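PDB 5G4I: phospholyase from Arthrobacter aurescens, which catalyses a pyridoxal-phosphate-dependent phospholyase reaction, probably breaking phosphoethanolamine down to acetaldehyde, ammonia and phosphate. Local coordinates for the interface of chains A and B. Residues are numbered along the deposited sequence; one frame, centred on the assembly and turned at random. Chains: chain A/B, Phospholyase.

The interface of chains A and B. Residues chain A 86, 118, 287-288, 315, 318; chain B 286-288, 318.
The imidazoles of A:His287 and B:His287 meet rim to rim, with their planes turned 80° apart, edge-to-face in orientation. This patch belongs to the two-fold dimer interface of a class III transaminase homologue. CE1 of A:His287 comes to 3.3 Å from NE2 of B:His287, and the two side chains run past each other in opposite directions. Each ring carries CD of the proline that follows it on the face turned to the partner. OG of A:Ser318 and of B:Ser318 lies in plane at the edge of the ring of its own chain. Water 2 also lies at the edge of the A:His287 ring. CG of A:His287 is anti to the backbone N (chi1 -161°), which swings the ring toward A:Ser318. There NE2 of A:His287 gives a weak hydrogen bond to OG of A:Ser318, at 3.0 Å. NE2 of A:His287 also lies 3.9 Å from CD of B:Pro288, the side chains crossing at about a right angle. An alanine in place of A:His287 would probably leave the B:His287 ring without its edge-to-face mate and open a gap beside CD of B:Pro288. CB of B:Pro288 also packs 3.9 Å from ND2 of A:Asn118. Water 2 links B:Gly286 O to A:Asn315 OD1, and water 1 links the same carbonyl to A:Asn86 O. A:Ser318 N also donates to A:Asn315 OD1, at 2.8 Å, from 39° above the carbonyl plane. This bond helps fix the amide beside the partner chain.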
ATOM      1  N   ASN A  86      17.448  -5.063   5.820  1.00 14.12           N
ATOM      2  CA  ASN A  86      16.102  -4.756   5.231  1.00 14.28           C
ATOM      3  C   ASN A  86      15.664  -3.318   5.399  1.00 14.84           C
ATOM      4  O   ASN A  86      14.519  -3.069   5.887  1.00 19.49           O
ATOM      5  CB  ASN A  86      15.070  -5.754   5.728  1.00 12.71           C
ATOM      6  CG  ASN A  86      13.735  -5.690   4.949  1.00 16.44           C
ATOM      7  OD1 ASN A  86      13.775  -5.311   3.758  1.00 19.21           O
ATOM      8  ND2 ASN A  86      12.656  -6.197   5.532  1.00 14.12           N
ATOM      9  N   ASN A 118       3.734  -0.746  -2.682  1.00  8.95           N
ATOM     10  CA  ASN A 118       3.497  -2.027  -1.969  1.00  9.88           C
ATOM     11  C   ASN A 118       2.195  -2.756  -2.454  1.00 11.34           C
ATOM     12  O   ASN A 118       1.778  -3.751  -1.871  1.00 11.30           O
ATOM     13  CB  ASN A 118       3.490  -1.821  -0.464  1.00 11.81           C
ATOM     14  CG  ASN A 118       4.655  -1.001   0.029  1.00 11.10           C
ATOM     15  OD1 ASN A 118       4.463   0.230   0.393  1.00 13.11           O
ATOM     16  ND2 ASN A 118       5.818  -1.506  -0.035  1.00  9.18           N
ATOM     17  N   HIS A 287       4.176 -11.545  -2.177  1.00  9.14           N
ATOM     18  CA  HIS A 287       4.812 -10.446  -1.382  1.00  9.10           C
ATOM     19  C   HIS A 287       4.111  -9.130  -1.750  1.00 10.79           C
ATOM     20  O   HIS A 287       3.789  -8.897  -2.966  1.00  9.44           O
ATOM     21  CB  HIS A 287       6.286 -10.352  -1.709  1.00  9.10           C
ATOM     22  CG  HIS A 287       7.082  -9.609  -0.661  1.00  9.38           C
ATOM     23  ND1 HIS A 287       7.454 -10.185   0.561  1.00 10.83           N
ATOM     24  CD2 HIS A 287       7.510  -8.321  -0.585  1.00 10.04           C
ATOM     25  CE1 HIS A 287       8.068  -9.291   1.305  1.00 10.99           C
ATOM     26  NE2 HIS A 287       8.152  -8.156   0.618  1.00 11.53           N
ATOM     27  N   PRO A 288       3.919  -8.153  -0.854  1.00  9.78           N
ATOM     28  CA  PRO A 288       3.191  -6.902  -1.253  1.00  9.35           C
ATOM     29  C   PRO A 288       4.112  -5.940  -2.037  1.00  9.49           C
ATOM     30  O   PRO A 288       4.998  -5.355  -1.427  1.00 10.08           O
ATOM     31  CB  PRO A 288       2.723  -6.337   0.130  1.00  9.89           C
ATOM     32  CG  PRO A 288       2.879  -7.486   1.154  1.00 10.25           C
ATOM     33  CD  PRO A 288       4.088  -8.228   0.620  1.00 10.12           C
ATOM     34  N   ASN A 315      12.405  -1.729  -0.513  1.00 10.63           N
ATOM     35  CA  ASN A 315      13.276  -2.337   0.478  1.00 11.09           C
ATOM     36  C   ASN A 315      13.982  -3.576  -0.138  1.00 11.31           C
ATOM     37  O   ASN A 315      13.525  -4.137  -1.141  1.00 11.01           O
ATOM     38  CB  ASN A 315      12.462  -2.678   1.763  1.00 11.98           C
ATOM     39  CG  ASN A 315      11.536  -3.905   1.614  1.00 12.47           C
ATOM     40  OD1 ASN A 315      11.975  -5.047   1.513  1.00 13.08           O
ATOM     41  ND2 ASN A 315      10.233  -3.671   1.593  1.00 13.16           N
ATOM     42  N   SER A 318      11.648  -7.036  -0.485  1.00  9.74           N
ATOM     43  CA  SER A 318      10.743  -6.882  -1.623  1.00  9.91           C
ATOM     44  C   SER A 318      11.485  -6.973  -2.974  1.00  9.69           C
ATOM     45  O   SER A 318      11.004  -7.663  -3.888  1.00 10.38           O
ATOM     46  CB  SER A 318       9.998  -5.531  -1.536  1.00 10.75           C
ATOM     47  OG  SER A 318       9.074  -5.525  -0.438  1.00 10.73           O
TER
ATOM     48  N   GLY B 286       9.863  -4.525   9.032  1.00 11.01           N
ATOM     49  CA  GLY B 286      10.299  -4.219   7.664  1.00 11.93           C
ATOM     50  C   GLY B 286       9.462  -4.852   6.550  1.00 13.40           C
ATOM     51  O   GLY B 286       9.597  -4.507   5.353  1.00 12.68           O
ATOM     52  N   HIS B 287       8.629  -5.822   6.867  1.00  9.88           N
ATOM     53  CA  HIS B 287       7.631  -6.367   5.945  1.00 10.37           C
ATOM     54  C   HIS B 287       6.548  -5.278   5.709  1.00 10.66           C
ATOM     55  O   HIS B 287       6.171  -4.564   6.637  1.00 10.49           O
ATOM     56  CB  HIS B 287       6.936  -7.620   6.571  1.00 11.36           C
ATOM     57  CG  HIS B 287       6.357  -8.559   5.546  1.00 10.42           C
ATOM     58  ND1 HIS B 287       5.009  -8.690   5.144  1.00 14.12           N
ATOM     59  CD2 HIS B 287       7.039  -9.419   4.777  1.00  8.96           C
ATOM     60  CE1 HIS B 287       4.933  -9.612   4.185  1.00  9.43           C
ATOM     61  NE2 HIS B 287       6.146 -10.016   3.933  1.00 13.74           N
ATOM     62  N   PRO B 288       6.009  -5.200   4.476  1.00  9.55           N
ATOM     63  CA  PRO B 288       5.007  -4.140   4.269  1.00 10.45           C
ATOM     64  C   PRO B 288       3.638  -4.556   4.888  1.00  9.09           C
ATOM     65  O   PRO B 288       2.915  -5.344   4.344  1.00 10.37           O
ATOM     66  CB  PRO B 288       4.945  -4.031   2.744  1.00 10.63           C
ATOM     67  CG  PRO B 288       6.160  -4.751   2.187  1.00 11.17           C
ATOM     68  CD  PRO B 288       6.321  -5.886   3.202  1.00 11.71           C
ATOM     69  N   SER B 318       2.443 -12.146   5.639  1.00 11.22           N
ATOM     70  CA  SER B 318       2.330 -10.871   6.400  1.00 10.53           C
ATOM     71  C   SER B 318       1.826 -11.068   7.824  1.00 10.99           C
ATOM     72  O   SER B 318       2.377 -10.524   8.776  1.00 11.81           O
ATOM     73  CB  SER B 318       1.405  -9.865   5.706  1.00 12.00           C
ATOM     74  OG  SER B 318       1.975  -9.382   4.440  1.00 11.07           O
TER
HETATM   75  O   HOH W   1      11.609  -2.503   4.944  1.00 14.55           O
HETATM   76  O   HOH W   2       9.980  -6.560   3.169  1.00 15.70           O